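Local coordinates for protein lipopolysaccharide heptosyltransferase 2 (Escherichia coli, PDB 1PSW) that transfers the second heptose from ADP-L-glycero-beta-D-manno-heptose onto heptosyl-Kdo2-lipid A during assembly of the lipopolysaccharide core, at residues A[184-188]-A[202-206]. Residues are numbered along the deposited sequence; the frame is centred on the assembly and turned at random.
Sequences GFCPG and YAELA
Phe-185 and Tyr-202 reach past one another in opposite senses, the phenyl ring running from strand 182-186 toward helix 199-211 and the phenol running back toward the strand end. The two rings meet obliquely, their planes turned 47° apart. CD2 of Phe-185 comes within 3.6 Å of CD1 of Tyr-202. With CG anti to the carbonyl carbon (chi1 -72°), Phe-185 sends its ring across to the helix. There the far end of the ring lodges: CZ meets CG of Leu-205 at 3.8 Å, and CE2 touches CB of Ala-206. CE2 also lies 3.4 Å from the carbonyl O of Tyr-202, an oxygen that already accepts the helical bond from Ala-206 N. Across the phenol ring from CD1, near CE2 and CD2, Pro-187 CB sits over one face of Tyr-202, a CH-pi contact 4.1 Å from the centroid and shifted toward the rim. Phe-185 lies beyond CD1, on the same side of the phenol plane as the proline, while Trp-197 meets the tyrosine edge-to-face. The OH of Tyr-202 lies near O of Cys-186 and makes a weak hydrogen bond to Asn-268, whose ND2 also binds O of Gly-188. Were Tyr-202 replaced by an alanine, Phe-185 CD2 and Pro-187 CB would probably lose the surface they rest on, and Asn-268 its weak phenol partner. The strand and helix run antiparallel (177°) with axes 10.8 Å apart, as the first half of a beta-alpha-beta crossover leading to strand 215-218 in the Rossmann-like C-terminal domain of this GT-B enzyme. Buried apolar and aromatic surfaces therefore join helix to sheet, and the weak phenol bond adds a polar tie where the strand gives way to its loop.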
ATOM      1  N   GLY A 184      15.274   4.810  -2.280  1.00 15.26           N
ATOM      2  CA  GLY A 184      14.132   4.896  -3.165  1.00 14.61           C
ATOM      3  C   GLY A 184      13.252   6.094  -2.849  1.00 15.34           C
ATOM      4  O   GLY A 184      13.063   6.432  -1.686  1.00 13.50           O
ATOM      5  N   PHE A 185      12.740   6.752  -3.891  1.00 15.31           N
ATOM      6  CA  PHE A 185      11.840   7.903  -3.748  1.00 16.13           C
ATOM      7  C   PHE A 185      10.489   7.524  -4.359  1.00 17.15           C
ATOM      8  O   PHE A 185      10.436   6.842  -5.377  1.00 18.02           O
ATOM      9  CB  PHE A 185      12.353   9.134  -4.526  1.00 15.77           C
ATOM     10  CG  PHE A 185      13.566   9.813  -3.933  1.00 16.27           C
ATOM     11  CD1 PHE A 185      14.137   9.368  -2.750  1.00 16.47           C
ATOM     12  CD2 PHE A 185      14.128  10.921  -4.575  1.00 14.33           C
ATOM     13  CE1 PHE A 185      15.262  10.009  -2.203  1.00 13.90           C
ATOM     14  CE2 PHE A 185      15.248  11.571  -4.046  1.00 16.62           C
ATOM     15  CZ  PHE A 185      15.813  11.112  -2.854  1.00 16.04           C
ATOM     16  N   CYS A 186       9.403   7.979  -3.745  1.00 17.39           N
ATOM     17  CA  CYS A 186       8.050   7.733  -4.249  1.00 19.91           C
ATOM     18  C   CYS A 186       7.418   9.122  -4.255  1.00 20.36           C
ATOM     19  O   CYS A 186       6.636   9.463  -3.373  1.00 20.72           O
ATOM     20  CB  CYS A 186       7.281   6.807  -3.304  1.00 19.74           C
ATOM     21  SG  CYS A 186       8.019   5.175  -3.063  1.00 25.14           S
ATOM     22  N   PRO A 187       7.748   9.943  -5.264  1.00 21.39           N
ATOM     23  CA  PRO A 187       7.264  11.319  -5.435  1.00 21.93           C
ATOM     24  C   PRO A 187       5.796  11.556  -5.783  1.00 21.83           C
ATOM     25  O   PRO A 187       5.319  12.690  -5.693  1.00 23.64           O
ATOM     26  CB  PRO A 187       8.204  11.869  -6.497  1.00 22.57           C
ATOM     27  CG  PRO A 187       8.386  10.690  -7.392  1.00 23.85           C
ATOM     28  CD  PRO A 187       8.580   9.540  -6.412  1.00 22.11           C
ATOM     29  N   GLY A 188       5.085  10.504  -6.170  1.00 20.68           N
ATOM     30  CA  GLY A 188       3.684  10.662  -6.523  1.00 20.25           C
ATOM     31  C   GLY A 188       2.762  10.622  -5.323  1.00 20.40           C
ATOM     32  O   GLY A 188       3.219  10.563  -4.181  1.00 21.70           O
ATOM     33  N   TYR A 202      12.716  16.940  -4.055  1.00 17.14           N
ATOM     34  CA  TYR A 202      13.213  15.580  -4.261  1.00 17.79           C
ATOM     35  C   TYR A 202      14.530  15.634  -5.038  1.00 19.24           C
ATOM     36  O   TYR A 202      15.440  14.849  -4.775  1.00 19.57           O
ATOM     37  CB  TYR A 202      12.192  14.715  -5.028  1.00 17.58           C
ATOM     38  CG  TYR A 202      11.169  14.015  -4.143  1.00 16.98           C
ATOM     39  CD1 TYR A 202      11.558  12.990  -3.263  1.00 17.65           C
ATOM     40  CD2 TYR A 202       9.819  14.382  -4.169  1.00 16.59           C
ATOM     41  CE1 TYR A 202      10.625  12.348  -2.430  1.00 14.20           C
ATOM     42  CE2 TYR A 202       8.881  13.750  -3.339  1.00 13.25           C
ATOM     43  CZ  TYR A 202       9.288  12.741  -2.478  1.00 14.54           C
ATOM     44  OH  TYR A 202       8.369  12.125  -1.651  1.00 15.19           O
ATOM     45  N   ALA A 203      14.640  16.566  -5.985  1.00 19.32           N
ATOM     46  CA  ALA A 203      15.861  16.691  -6.778  1.00 20.34           C
ATOM     47  C   ALA A 203      17.046  17.106  -5.911  1.00 20.83           C
ATOM     48  O   ALA A 203      18.131  16.539  -6.019  1.00 20.08           O
ATOM     49  CB  ALA A 203      15.655  17.697  -7.906  1.00 19.64           C
ATOM     50  N   GLU A 204      16.832  18.103  -5.058  1.00 21.18           N
ATOM     51  CA  GLU A 204      17.875  18.586  -4.163  1.00 21.99           C
ATOM     52  C   GLU A 204      18.314  17.455  -3.230  1.00 22.06           C
ATOM     53  O   GLU A 204      19.506  17.268  -2.973  1.00 21.63           O
ATOM     54  CB  GLU A 204      17.351  19.775  -3.348  1.00 24.47           C
ATOM     55  CG  GLU A 204      18.297  20.309  -2.278  1.00 29.32           C
ATOM     56  CD  GLU A 204      19.666  20.670  -2.826  1.00 35.21           C
ATOM     57  OE1 GLU A 204      19.733  21.393  -3.845  1.00 37.15           O
ATOM     58  OE2 GLU A 204      20.678  20.239  -2.231  1.00 37.02           O
ATOM     59  N   LEU A 205      17.349  16.692  -2.725  1.00 19.72           N
ATOM     60  CA  LEU A 205      17.664  15.576  -1.833  1.00 19.60           C
ATOM     61  C   LEU A 205      18.483  14.520  -2.568  1.00 18.79           C
ATOM     62  O   LEU A 205      19.384  13.908  -1.995  1.00 18.56           O
ATOM     63  CB  LEU A 205      16.381  14.936  -1.278  1.00 19.09           C
ATOM     64  CG  LEU A 205      16.599  13.758  -0.306  1.00 18.95           C
ATOM     65  CD1 LEU A 205      17.470  14.204   0.861  1.00 18.47           C
ATOM     66  CD2 LEU A 205      15.268  13.235   0.206  1.00 19.89           C
ATOM     67  N   ALA A 206      18.158  14.296  -3.838  1.00 18.38           N
ATOM     68  CA  ALA A 206      18.887  13.308  -4.626  1.00 19.56           C
ATOM     69  C   ALA A 206      20.345  13.747  -4.804  1.00 19.81           C
ATOM     70  O   ALA A 206      21.267  12.930  -4.700  1.00 20.76           O
ATOM     71  CB  ALA A 206      18.216  13.120  -5.989  1.00 17.18           C
TER